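Local structure of methylocystis parvus OBBP MbnE (Methylocystis parvus OBBP, 5ICQ) at residues S117-P122 against T128-P133; E146-S151 against H179-D184; N507-R512 against R555-V560; A516-N519 against F524-A527. The protein probably binds the copper-chelating natural product methanobactin in the periplasm, serving as the solute-binding component of its transport machinery. One frame throughout, in Å; residues are numbered along the deposited sequence. Where two conformers were deposited one is given.

Contact 1: residues S117-P122 against T128-P133; sequences SIDIDP and TFHLDP
The ring of Phe129 receives the CG2 methyl of Ile118 obliquely, CG2 lying 3.5 Å from CD1 and little farther from CE1. The two side chains run side by side and point the same way, on one face of the sheet. In the conformer given, Ile118 sets CG2 opposite its carbonyl carbon and next to the backbone N, which turns this methyl to the ring while the CG1 branch leads off; Leu99 and Ala198 also pack against the aromatic group. On the reverse face lies His130. Its imidazole is probably turned over in the model, and its very short approach to Asp119 is not relied on, but OG of Ser117 lies 3.5 Å from CB of His130. Thr128 and Asp119 share this face and meet through their CB atoms, at 4.1 Å.

Between the faces runs the backbone pairing. Asp119 and Thr128 form a hydrogen-bonded pair closed in both directions, with Asp119 N to Thr128 O at 2.8 Å and Thr128 N to Asp119 O at 2.9 Å. Ser117 and His130 form the next such pair, less evenly: His130 N reaches Ser117 O at 3.0 Å, whereas the return bond from Ser117 N to His130 O is weak at 3.5 Å. In the non-hydrogen-bonded pair Ile118–Phe129, the CA of Ile118 adds a CH···O contact of 3.4 Å to Thr128 O. The strands run antiparallel, their directions 162° apart, and with only a short turn between them they make a classic beta hairpin, one apolar face and one polar, within the six-stranded sheet of this family 5 solute-binding protein.

Contact 2: residues E146-S151 against H179-D184; sequences EDVLFS and HRVAYD
Val148 and Val181 make the central apolar contact where helix 145-158 lies on strand 180-184. The CG2 methyl of Val181 sits against Val148 at its branch point, 3.7 Å from CB and 3.8 Å from CG1, and the two side chains meet at a slant. Beside them, Leu149 and Val181 run alongside, pointing opposite ways, so that the CD2 tip of the leucine comes 3.9 Å from CG1 of the valine. Val181 thus spends both methyls on the helix: CG1, trans to the backbone N (chi1 -179°), serves Leu149 and also nears Val148, while CG2 serves Val148. With an alanine here, both methyls would go, and a gap would probably open beneath Val148 and Leu149, leaving the leucine tip freer to turn.

A second kind of contact pairs an apolar group with a polar one. The OH of Tyr183 ends 3.6 Å from CG1 of Val148, a plain van der Waals approach that brings the far end of the phenol up to the helix.

The hydrogen bonds near the interface belong to the helix itself. Asp147 O is gripped twice, by Ser151 N and by Ser151 OG at 2.9 Å each, from opposite faces of its carbonyl plane; the same hydroxyl is also bonded to Leu203 N.

The axes of helix 146-151 and strand 180-184 pass 8.8 Å apart, with their directions 36° apart. Strand 180-184 lies between strands 126-131 and 172-175; Leu149 also touches Ala173 of the latter, the ring of Tyr183 meets that of Phe152 farther along the helix, and Met200 packs on Val148.

Contact 3: residues N507-R512 against R555-V560; sequences NEQRMR and RAYDRV
Gln509 and Tyr557 face each other across two helical segments that stay well apart, their CA atoms 10.2 Å from one another, so that long side chains must span the gap. Tyr557 does so with CG trans to its backbone N (chi1 173°), which sends the phenol straight at helix 508-513. Its OH donates to Gln509 OE1 over 2.7 Å, in the plane of the amide carbonyl and onto a lone pair, with a C=O···O angle of 127°. Seen from the tyrosine, the acceptor lies at the ring's edge and in its plane, while amide and ring are turned 79° against each other. Because Gln509 is bent at chi2, its chain folds round the hydroxyl, and CB comes within 3.5 Å of OH.

The other end of the amide is held as well: NE2 donates to Glu508 OE2 at 2.9 Å, meeting the carboxylate on its anti side and well out of its plane. That oxygen also accepts from Gly506 N.

With OE1 accepting a hydrogen bond and NE2 donating one, each end of the buried amide has a partner, which settles which end is oxygen and which nitrogen; the neighbouring carboxylate probably polarises the amide and so strengthens OE1 as an acceptor.

Contact 4: residues A516-N519 against F524-A527; sequences ATAN and FNLA
Asn525 gives up the most surface here, its side chain reaching in between Thr517 and Ala518. CG stands trans to the backbone N (chi1 -169°), which carries the amide over Ala518: ND2 lies 3.5 Å from the CA of that residue and 3.8 Å from its CB. These are packing contacts, for the strongest polar partner of ND2 is Ala529 O, and a weak bond runs to Ser514 O. The backbone at Asn525 forms the centre of an inverse gamma turn.

Thr517 meets the asparagine from another side, its OG1 resting 3.6 Å from Asn525 CB and 3.7 Å from ND2. Here too the hydroxyl turns to main-chain oxygens: Met511 O is its strongest partner, and Arg510 O and Ser514 O also lie within bonding distance, sharing the single hydrogen. These bonds tie the residue to the end of the preceding helix and probably limit its rotation. Ala518 contributes its CA and methyl as a small apolar surface against the amide. A leucine in place of Asn525 would probably leave Ala529 O without its donor and press a branched, apolar group on the polar oxygens around Thr517.

The two segments are also joined through Ser523, whose OG bonds to both Thr517 O and Asn525 N, and through Arg329, which reaches Ala518 O and Leu526 O. All this lies in the loop between helices 508-513 and 532-543. Phe524 leans back on Met511 and Arg512 of the first helix, while Leu526 and Ala527 pack on Val325, which brings the loop up against strand 322-326.

The four contacts fall into two groups at separate places in the chain. Contacts 1 and 2 come first and share one antiparallel sheet: their centres are 11 Å apart, and strands 126-131 and 180-184 are neighbours, joined by bonds such as Phe129 N to Val181 O at 2.8 Å. Contacts 3 and 4 come later, centres 13 Å apart, with contact 4 nested in the loop that contact 3 closes; Arg512 O packs on Asn525 CG between them. Between the groups, centres lie 31 to 37 Å apart and nothing touches. Each group thus joins its own part of the fold: the first a sheet and the helix packed on it, the second helices 508-513 and 547-563 with the loop that follows the former.

Contact 1: residues S117-P122 against T128-P133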
loop_
_atom_site.group_PDB
_atom_site.type_symbol
_atom_site.label_atom_id
_atom_site.label_comp_id
_atom_site.label_asym_id
_atom_site.label_seq_id
_atom_site.Cartn_x
_atom_site.Cartn_y
_atom_site.Cartn_z
ATOM N N SER A 117 -5.930 13.631 23.524
ATOM C CA SER A 117 -7.304 13.737 23.039
ATOM C C SER A 117 -7.333 14.743 21.901
ATOM O O SER A 117 -6.351 15.446 21.643
ATOM C CB SER A 117 -8.276 14.141 24.160
ATOM O OG SER A 117 -8.082 15.494 24.543
ATOM N N ILE A 118 -8.486 14.800 21.218
ATOM C CA ILE A 118 -8.662 15.682 20.075
ATOM C C ILE A 118 -10.000 16.400 20.186
ATOM O O ILE A 118 -10.956 15.917 20.800
ATOM C CB ILE A 118 -8.565 14.937 18.723
ATOM C CG1 ILE A 118 -9.643 13.859 18.613
ATOM C CG2 ILE A 118 -7.182 14.321 18.534
ATOM C CD1 ILE A 118 -9.855 13.392 17.197
ATOM N N ASP A 119 -10.038 17.601 19.611
ATOM C CA ASP A 119 -11.264 18.374 19.437
ATOM C C ASP A 119 -11.488 18.527 17.944
ATOM O O ASP A 119 -10.685 19.168 17.262
ATOM C CB ASP A 119 -11.177 19.756 20.083
ATOM C CG ASP A 119 -11.248 19.702 21.587
ATOM O OD1 ASP A 119 -10.835 20.692 22.226
ATOM O OD2 ASP A 119 -11.716 18.677 22.129
ATOM N N ILE A 120 -12.571 17.949 17.433
ATOM C CA ILE A 120 -12.836 17.992 16.002
ATOM C C ILE A 120 -14.339 18.068 15.793
ATOM O O ILE A 120 -15.121 17.538 16.588
ATOM C CB ILE A 120 -12.205 16.768 15.296
ATOM C CG1 ILE A 120 -12.216 16.939 13.779
ATOM C CG2 ILE A 120 -12.897 15.477 15.729
ATOM C CD1 ILE A 120 -11.451 15.828 13.039
ATOM N N ASP A 121 -14.744 18.768 14.737
ATOM C CA ASP A 121 -16.156 18.868 14.409
ATOM C C ASP A 121 -16.522 17.837 13.349
ATOM O O ASP A 121 -15.653 17.337 12.630
ATOM C CB ASP A 121 -16.498 20.284 13.922
ATOM C CG ASP A 121 -15.714 20.694 12.690
ATOM O OD1 ASP A 121 -14.588 20.193 12.497
ATOM O OD2 ASP A 121 -16.224 21.530 11.911
ATOM N N PRO A 122 -17.801 17.469 13.238
ATOM C CA PRO A 122 -18.178 16.466 12.225
ATOM C C PRO A 122 -17.850 16.877 10.799
ATOM O O PRO A 122 -17.529 16.009 9.974
ATOM C CB PRO A 122 -19.689 16.311 12.440
ATOM C CG PRO A 122 -19.884 16.637 13.893
ATOM C CD PRO A 122 -18.901 17.743 14.182
ATOM N N THR A 128 -8.138 20.421 16.927
ATOM C CA THR A 128 -7.164 20.778 17.950
ATOM C C THR A 128 -6.694 19.515 18.655
ATOM O O THR A 128 -7.511 18.683 19.067
ATOM C CB THR A 128 -7.744 21.761 18.973
ATOM O OG1 THR A 128 -8.080 22.990 18.316
ATOM C CG2 THR A 128 -6.723 22.050 20.078
ATOM N N PHE A 129 -5.382 19.376 18.792
ATOM C CA PHE A 129 -4.781 18.265 19.517
ATOM C C PHE A 129 -4.393 18.734 20.910
ATOM O O PHE A 129 -3.720 19.759 21.055
ATOM C CB PHE A 129 -3.555 17.739 18.777
ATOM C CG PHE A 129 -3.873 17.166 17.431
ATOM C CD1 PHE A 129 -4.257 15.840 17.306
ATOM C CD2 PHE A 129 -3.787 17.949 16.292
ATOM C CE1 PHE A 129 -4.554 15.293 16.049
ATOM C CE2 PHE A 129 -4.082 17.416 15.037
ATOM C CZ PHE A 129 -4.468 16.086 14.916
ATOM N N HIS A 130 -4.826 17.992 21.926
ATOM C CA HIS A 130 -4.410 18.223 23.307
ATOM C C HIS A 130 -3.252 17.282 23.613
ATOM O O HIS A 130 -3.439 16.064 23.673
ATOM C CB HIS A 130 -5.560 17.977 24.279
ATOM C CG HIS A 130 -6.641 19.006 24.225
ATOM N ND1 HIS A 130 -7.466 19.163 23.132
ATOM C CD2 HIS A 130 -7.048 19.916 25.141
ATOM C CE1 HIS A 130 -8.327 20.134 23.373
ATOM N NE2 HIS A 130 -8.100 20.604 24.587
ATOM N N LEU A 131 -2.061 17.845 23.833
ATOM C CA LEU A 131 -0.868 17.029 24.021
ATOM C C LEU A 131 -0.806 16.439 25.423
ATOM O O LEU A 131 -1.197 17.080 26.402
ATOM C CB LEU A 131 0.390 17.859 23.759
ATOM C CG LEU A 131 0.406 18.626 22.437
ATOM C CD1 LEU A 131 1.717 19.382 22.275
ATOM C CD2 LEU A 131 0.185 17.670 21.290
ATOM N N ASP A 132 -0.286 15.220 25.515
ATOM C CA ASP A 132 -0.134 14.544 26.806
ATOM C C ASP A 132 1.032 15.170 27.562
ATOM O O ASP A 132 2.168 15.127 27.068
ATOM C CB ASP A 132 0.118 13.051 26.600
ATOM C CG ASP A 132 -0.066 12.235 27.879
ATOM O OD1 ASP A 132 0.331 12.708 28.965
ATOM O OD2 ASP A 132 -0.626 11.121 27.789
ATOM N N PRO A 133 0.814 15.736 28.755
ATOM C CA PRO A 133 1.926 16.360 29.489
ATOM C C PRO A 133 2.991 15.371 29.941
ATOM O O PRO A 133 4.083 15.803 30.342
ATOM C CB PRO A 133 1.226 17.027 30.686
ATOM C CG PRO A 133 -0.025 16.235 30.879
ATOM C CD PRO A 133 -0.459 15.797 29.501
#

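Contact 2: residues E146-S151 against H179-D184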
loop_
_atom_site.group_PDB
_atom_site.type_symbol
_atom_site.label_atom_id
_atom_site.label_comp_id
_atom_site.label_asym_id
_atom_site.label_seq_id
_atom_site.Cartn_x
_atom_site.Cartn_y
_atom_site.Cartn_z
ATOM N N GLU A 146 5.241 23.725 20.560
ATOM C CA GLU A 146 6.329 24.274 19.755
ATOM C C GLU A 146 6.988 23.200 18.889
ATOM O O GLU A 146 7.352 23.469 17.739
ATOM C CB GLU A 146 7.353 24.951 20.677
ATOM C CG GLU A 146 8.562 25.585 19.982
ATOM C CD GLU A 146 9.597 26.156 20.966
ATOM O OE1 GLU A 146 9.775 25.583 22.067
ATOM O OE2 GLU A 146 10.235 27.183 20.634
ATOM N N ASP A 147 7.143 21.972 19.413
ATOM C CA ASP A 147 7.718 20.894 18.602
ATOM C C ASP A 147 6.781 20.475 17.479
ATOM O O ASP A 147 7.237 20.150 16.377
ATOM C CB ASP A 147 8.053 19.673 19.465
ATOM C CG ASP A 147 9.100 19.972 20.512
ATOM O OD1 ASP A 147 10.245 20.266 20.113
ATOM O OD2 ASP A 147 8.778 19.911 21.723
ATOM N N VAL A 148 5.472 20.442 17.745
ATOM C CA VAL A 148 4.518 20.043 16.711
ATOM C C VAL A 148 4.490 21.068 15.584
ATOM O O VAL A 148 4.463 20.705 14.403
ATOM C CB VAL A 148 3.120 19.840 17.319
ATOM C CG1 VAL A 148 2.110 19.448 16.223
ATOM C CG2 VAL A 148 3.163 18.783 18.416
ATOM N N LEU A 149 4.484 22.364 15.929
ATOM C CA LEU A 149 4.467 23.402 14.897
ATOM C C LEU A 149 5.786 23.446 14.134
ATOM O O LEU A 149 5.801 23.697 12.922
ATOM C CB LEU A 149 4.168 24.764 15.525
ATOM C CG LEU A 149 2.759 24.943 16.101
ATOM C CD1 LEU A 149 2.589 26.344 16.679
ATOM C CD2 LEU A 149 1.700 24.670 15.040
ATOM N N PHE A 150 6.905 23.249 14.836
ATOM C CA PHE A 150 8.201 23.132 14.170
ATOM C C PHE A 150 8.196 21.993 13.157
ATOM O O PHE A 150 8.696 22.141 12.033
ATOM C CB PHE A 150 9.285 22.914 15.228
ATOM C CG PHE A 150 10.569 22.326 14.698
ATOM C CD1 PHE A 150 11.525 23.142 14.111
ATOM C CD2 PHE A 150 10.837 20.971 14.824
ATOM C CE1 PHE A 150 12.718 22.623 13.634
ATOM C CE2 PHE A 150 12.029 20.434 14.339
ATOM C CZ PHE A 150 12.979 21.273 13.747
ATOM N N SER A 151 7.631 20.844 13.544
ATOM C CA SER A 151 7.612 19.689 12.654
ATOM C C SER A 151 6.687 19.927 11.472
ATOM O O SER A 151 7.019 19.576 10.332
ATOM C CB SER A 151 7.180 18.444 13.430
ATOM O OG SER A 151 8.073 18.167 14.501
ATOM N N HIS A 179 0.289 23.230 25.370
ATOM C CA HIS A 179 -0.211 21.857 25.319
ATOM C C HIS A 179 -1.355 21.669 24.332
ATOM O O HIS A 179 -2.047 20.642 24.393
ATOM C CB HIS A 179 -0.641 21.404 26.714
ATOM C CG HIS A 179 0.496 21.311 27.683
ATOM N ND1 HIS A 179 0.663 22.201 28.723
ATOM C CD2 HIS A 179 1.536 20.446 27.755
ATOM C CE1 HIS A 179 1.750 21.882 29.401
ATOM N NE2 HIS A 179 2.299 20.821 28.834
ATOM N N ARG A 180 -1.583 22.627 23.437
ATOM C CA ARG A 180 -2.628 22.520 22.431
ATOM C C ARG A 180 -2.091 22.988 21.086
ATOM O O ARG A 180 -1.392 24.001 21.016
ATOM C CB ARG A 180 -3.857 23.359 22.812
ATOM C CG ARG A 180 -4.761 22.737 23.859
ATOM C CD ARG A 180 -5.837 23.732 24.288
ATOM N NE ARG A 180 -6.864 23.125 25.128
ATOM C CZ ARG A 180 -6.743 22.905 26.435
ATOM N NH1 ARG A 180 -5.627 23.238 27.068
ATOM N NH2 ARG A 180 -7.739 22.349 27.111
ATOM N N VAL A 181 -2.422 22.253 20.025
ATOM C CA VAL A 181 -2.127 22.649 18.651
ATOM C C VAL A 181 -3.451 22.721 17.899
ATOM O O VAL A 181 -4.151 21.707 17.774
ATOM C CB VAL A 181 -1.172 21.668 17.955
ATOM C CG1 VAL A 181 -0.887 22.138 16.527
ATOM C CG2 VAL A 181 0.113 21.514 18.756
ATOM N N ALA A 182 -3.783 23.909 17.387
ATOM C CA ALA A 182 -5.036 24.161 16.682
ATOM C C ALA A 182 -4.760 24.316 15.193
ATOM O O ALA A 182 -3.975 25.186 14.789
ATOM C CB ALA A 182 -5.720 25.414 17.232
ATOM N N TYR A 183 -5.404 23.480 14.381
ATOM C CA TYR A 183 -5.321 23.572 12.927
ATOM C C TYR A 183 -6.647 24.100 12.374
ATOM O O TYR A 183 -7.707 23.503 12.621
ATOM C CB TYR A 183 -4.998 22.218 12.293
ATOM C CG TYR A 183 -3.603 21.698 12.555
ATOM C CD1 TYR A 183 -2.508 22.226 11.884
ATOM C CD2 TYR A 183 -3.385 20.634 13.428
ATOM C CE1 TYR A 183 -1.234 21.740 12.100
ATOM C CE2 TYR A 183 -2.106 20.139 13.649
ATOM C CZ TYR A 183 -1.037 20.692 12.980
ATOM O OH TYR A 183 0.231 20.199 13.204
ATOM N N ASP A 184 -6.572 25.210 11.631
ATOM C CA ASP A 184 -7.682 25.789 10.882
ATOM C C ASP A 184 -7.782 25.150 9.502
ATOM O O ASP A 184 -6.900 25.339 8.661
ATOM C CB ASP A 184 -7.450 27.299 10.831
ATOM C CG ASP A 184 -8.359 28.051 9.843
ATOM O OD1 ASP A 184 -8.906 27.501 8.894
ATOM O OD2 ASP A 184 -8.571 29.258 10.079
#

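Contact 3: residues N507-R512 against R555-V560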
loop_
_atom_site.group_PDB
_atom_site.type_symbol
_atom_site.label_atom_id
_atom_site.label_comp_id
_atom_site.label_asym_id
_atom_site.label_seq_id
_atom_site.Cartn_x
_atom_site.Cartn_y
_atom_site.Cartn_z
ATOM N N ASN A 507 -7.246 10.057 -1.187
ATOM C CA ASN A 507 -6.804 11.035 -2.174
ATOM C C ASN A 507 -5.827 10.442 -3.185
ATOM O O ASN A 507 -5.719 10.964 -4.299
ATOM C CB ASN A 507 -6.175 12.248 -1.467
ATOM C CG ASN A 507 -7.200 13.086 -0.699
ATOM O OD1 ASN A 507 -8.330 13.269 -1.151
ATOM N ND2 ASN A 507 -6.801 13.604 0.461
ATOM N N GLU A 508 -5.133 9.351 -2.846
ATOM C CA GLU A 508 -4.225 8.749 -3.814
ATOM C C GLU A 508 -4.960 8.204 -5.033
ATOM O O GLU A 508 -4.336 8.012 -6.084
ATOM C CB GLU A 508 -3.392 7.636 -3.163
ATOM C CG GLU A 508 -4.087 6.288 -3.051
ATOM C CD GLU A 508 -5.168 6.272 -1.976
ATOM O OE1 GLU A 508 -5.179 7.179 -1.116
ATOM O OE2 GLU A 508 -6.022 5.359 -2.006
ATOM N N GLN A 509 -6.268 7.951 -4.928
ATOM C CA GLN A 509 -7.006 7.499 -6.104
ATOM C C GLN A 509 -7.041 8.569 -7.185
ATOM O O GLN A 509 -7.086 8.244 -8.378
ATOM C CB GLN A 509 -8.438 7.101 -5.727
ATOM C CG GLN A 509 -8.528 5.880 -4.783
ATOM C CD GLN A 509 -7.773 4.666 -5.299
ATOM O OE1 GLN A 509 -7.974 4.228 -6.436
ATOM N NE2 GLN A 509 -6.884 4.123 -4.464
ATOM N N ARG A 510 -7.039 9.847 -6.796
ATOM C CA ARG A 510 -7.010 10.904 -7.805
ATOM C C ARG A 510 -5.721 10.858 -8.616
ATOM O O ARG A 510 -5.735 11.079 -9.832
ATOM C CB ARG A 510 -7.168 12.278 -7.151
ATOM C CG ARG A 510 -8.536 12.506 -6.553
ATOM C CD ARG A 510 -8.937 13.962 -6.671
ATOM N NE ARG A 510 -10.388 14.125 -6.651
ATOM C CZ ARG A 510 -11.059 14.707 -5.663
ATOM N NH1 ARG A 510 -10.407 15.194 -4.611
ATOM N NH2 ARG A 510 -12.382 14.808 -5.730
ATOM N N MET A 511 -4.591 10.600 -7.961
ATOM C CA MET A 511 -3.333 10.570 -8.697
ATOM C C MET A 511 -3.337 9.448 -9.723
ATOM O O MET A 511 -2.819 9.611 -10.831
ATOM C CB MET A 511 -2.152 10.404 -7.734
ATOM C CG MET A 511 -2.270 11.271 -6.486
ATOM S SD MET A 511 -0.832 11.142 -5.403
ATOM C CE MET A 511 -0.811 9.416 -4.966
ATOM N N ARG A 512 -3.932 8.306 -9.373
ATOM C CA ARG A 512 -3.891 7.125 -10.236
ATOM C C ARG A 512 -4.929 7.147 -11.355
ATOM O O ARG A 512 -4.723 6.493 -12.384
ATOM C CB ARG A 512 -4.140 5.864 -9.416
ATOM C CG ARG A 512 -3.173 5.618 -8.278
ATOM C CD ARG A 512 -3.738 4.536 -7.380
ATOM N NE ARG A 512 -2.839 4.203 -6.274
ATOM C CZ ARG A 512 -3.013 3.162 -5.462
ATOM N NH1 ARG A 512 -4.047 2.346 -5.632
ATOM N NH2 ARG A 512 -2.147 2.927 -4.483
ATOM N N ARG A 555 -17.258 0.154 -3.808
ATOM C CA ARG A 555 -17.759 -0.900 -4.692
ATOM C C ARG A 555 -18.210 -0.328 -6.033
ATOM O O ARG A 555 -17.879 -0.869 -7.092
ATOM C CB ARG A 555 -18.912 -1.659 -4.030
ATOM C CG ARG A 555 -18.468 -2.610 -2.940
ATOM C CD ARG A 555 -19.660 -3.287 -2.298
ATOM N NE ARG A 555 -19.247 -4.132 -1.184
ATOM C CZ ARG A 555 -20.084 -4.855 -0.442
ATOM N NH1 ARG A 555 -21.386 -4.832 -0.695
ATOM N NH2 ARG A 555 -19.619 -5.589 0.563
ATOM N N ALA A 556 -18.970 0.769 -6.012
ATOM C CA ALA A 556 -19.380 1.388 -7.274
ATOM C C ALA A 556 -18.172 1.885 -8.059
ATOM O O ALA A 556 -18.116 1.756 -9.287
ATOM C CB ALA A 556 -20.354 2.538 -7.013
ATOM N N TYR A 557 -17.208 2.482 -7.364
ATOM C CA TYR A 557 -15.964 2.917 -7.995
ATOM C C TYR A 557 -15.234 1.746 -8.657
ATOM O O TYR A 557 -14.762 1.852 -9.798
ATOM C CB TYR A 557 -15.108 3.591 -6.919
ATOM C CG TYR A 557 -13.694 3.978 -7.294
ATOM C CD1 TYR A 557 -13.438 4.850 -8.340
ATOM C CD2 TYR A 557 -12.620 3.513 -6.554
ATOM C CE1 TYR A 557 -12.131 5.226 -8.652
ATOM C CE2 TYR A 557 -11.316 3.893 -6.848
ATOM C CZ TYR A 557 -11.083 4.746 -7.904
ATOM O OH TYR A 557 -9.781 5.123 -8.219
ATOM N N ASP A 558 -15.142 0.615 -7.955
ATOM C CA ASP A 558 -14.539 -0.596 -8.513
ATOM C C ASP A 558 -15.215 -0.983 -9.825
ATOM O O ASP A 558 -14.542 -1.264 -10.824
ATOM C CB ASP A 558 -14.647 -1.735 -7.484
ATOM C CG ASP A 558 -13.746 -2.941 -7.802
ATOM O OD1 ASP A 558 -12.637 -2.745 -8.338
ATOM O OD2 ASP A 558 -14.147 -4.096 -7.491
ATOM N N ARG A 559 -16.555 -0.979 -9.842
ATOM C CA ARG A 559 -17.286 -1.329 -11.062
ATOM C C ARG A 559 -16.944 -0.399 -12.217
ATOM O O ARG A 559 -16.828 -0.849 -13.362
ATOM C CB ARG A 559 -18.799 -1.304 -10.816
ATOM C CG ARG A 559 -19.212 -2.157 -9.618
ATOM C CD ARG A 559 -20.720 -2.380 -9.522
ATOM N NE ARG A 559 -21.027 -2.837 -8.168
ATOM C CZ ARG A 559 -21.193 -4.107 -7.829
ATOM N NH1 ARG A 559 -21.057 -5.043 -8.766
ATOM N NH2 ARG A 559 -21.443 -4.435 -6.567
ATOM N N VAL A 560 -16.820 0.903 -11.947
ATOM C CA VAL A 560 -16.505 1.846 -13.022
ATOM C C VAL A 560 -15.095 1.612 -13.549
ATOM O O VAL A 560 -14.866 1.596 -14.764
ATOM C CB VAL A 560 -16.697 3.294 -12.535
ATOM C CG1 VAL A 560 -16.200 4.285 -13.585
ATOM C CG2 VAL A 560 -18.183 3.567 -12.209
#

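Contact 4: residues A516-N519 against F524-A527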
loop_
_atom_site.group_PDB
_atom_site.type_symbol
_atom_site.label_atom_id
_atom_site.label_comp_id
_atom_site.label_asym_id
_atom_site.label_seq_id
_atom_site.Cartn_x
_atom_site.Cartn_y
_atom_site.Cartn_z
ATOM N N ALA A 516 -7.658 14.752 -14.366
ATOM C CA ALA A 516 -6.667 15.815 -14.187
ATOM C C ALA A 516 -5.235 15.297 -14.309
ATOM O O ALA A 516 -4.344 16.044 -14.733
ATOM C CB ALA A 516 -6.865 16.490 -12.829
ATOM N N THR A 517 -4.986 14.036 -13.958
ATOM C CA THR A 517 -3.633 13.499 -14.024
ATOM C C THR A 517 -3.403 12.609 -15.234
ATOM O O THR A 517 -2.291 12.094 -15.398
ATOM C CB THR A 517 -3.296 12.708 -12.759
ATOM O OG1 THR A 517 -4.209 11.612 -12.605
ATOM C CG2 THR A 517 -3.355 13.617 -11.526
ATOM N N ALA A 518 -4.420 12.419 -16.081
ATOM C CA ALA A 518 -4.283 11.500 -17.209
ATOM C C ALA A 518 -3.193 11.932 -18.188
ATOM O O ALA A 518 -2.627 11.086 -18.892
ATOM C CB ALA A 518 -5.613 11.375 -17.953
ATOM N N ASN A 519 -2.898 13.226 -18.273
ATOM C CA ASN A 519 -1.903 13.718 -19.225
ATOM C C ASN A 519 -0.888 14.614 -18.540
ATOM O O ASN A 519 -0.402 15.600 -19.106
ATOM C CB ASN A 519 -2.581 14.419 -20.397
ATOM C CG ASN A 519 -3.340 13.442 -21.256
ATOM O OD1 ASN A 519 -2.752 12.742 -22.083
ATOM N ND2 ASN A 519 -4.644 13.347 -21.038
ATOM N N PHE A 524 0.819 8.725 -11.781
ATOM C CA PHE A 524 0.476 7.314 -11.623
ATOM C C PHE A 524 -0.634 6.854 -12.555
ATOM O O PHE A 524 -0.945 5.658 -12.576
ATOM C CB PHE A 524 0.056 7.037 -10.178
ATOM C CG PHE A 524 1.156 7.274 -9.185
ATOM C CD1 PHE A 524 2.480 7.234 -9.581
ATOM C CD2 PHE A 524 0.877 7.541 -7.855
ATOM C CE1 PHE A 524 3.503 7.455 -8.672
ATOM C CE2 PHE A 524 1.903 7.760 -6.946
ATOM C CZ PHE A 524 3.209 7.714 -7.359
ATOM N N ASN A 525 -1.231 7.761 -13.318
ATOM C CA ASN A 525 -2.352 7.409 -14.190
ATOM C C ASN A 525 -1.800 6.885 -15.518
ATOM O O ASN A 525 -1.832 7.549 -16.557
ATOM C CB ASN A 525 -3.268 8.617 -14.380
ATOM C CG ASN A 525 -4.592 8.253 -15.046
ATOM O OD1 ASN A 525 -4.711 7.207 -15.685
ATOM N ND2 ASN A 525 -5.584 9.131 -14.912
ATOM N N LEU A 526 -1.271 5.654 -15.462
ATOM C CA LEU A 526 -0.539 5.123 -16.612
ATOM C C LEU A 526 -1.444 4.901 -17.818
ATOM O O LEU A 526 -1.006 5.069 -18.961
ATOM C CB LEU A 526 0.141 3.815 -16.225
ATOM C CG LEU A 526 1.116 3.942 -15.062
ATOM C CD1 LEU A 526 1.692 2.567 -14.687
ATOM C CD2 LEU A 526 2.212 4.898 -15.457
ATOM N N ALA A 527 -2.698 4.512 -17.588
ATOM C CA ALA A 527 -3.599 4.229 -18.699
ATOM C C ALA A 527 -4.114 5.492 -19.378
ATOM O O ALA A 527 -4.611 5.415 -20.510
ATOM C CB ALA A 527 -4.783 3.388 -18.213
#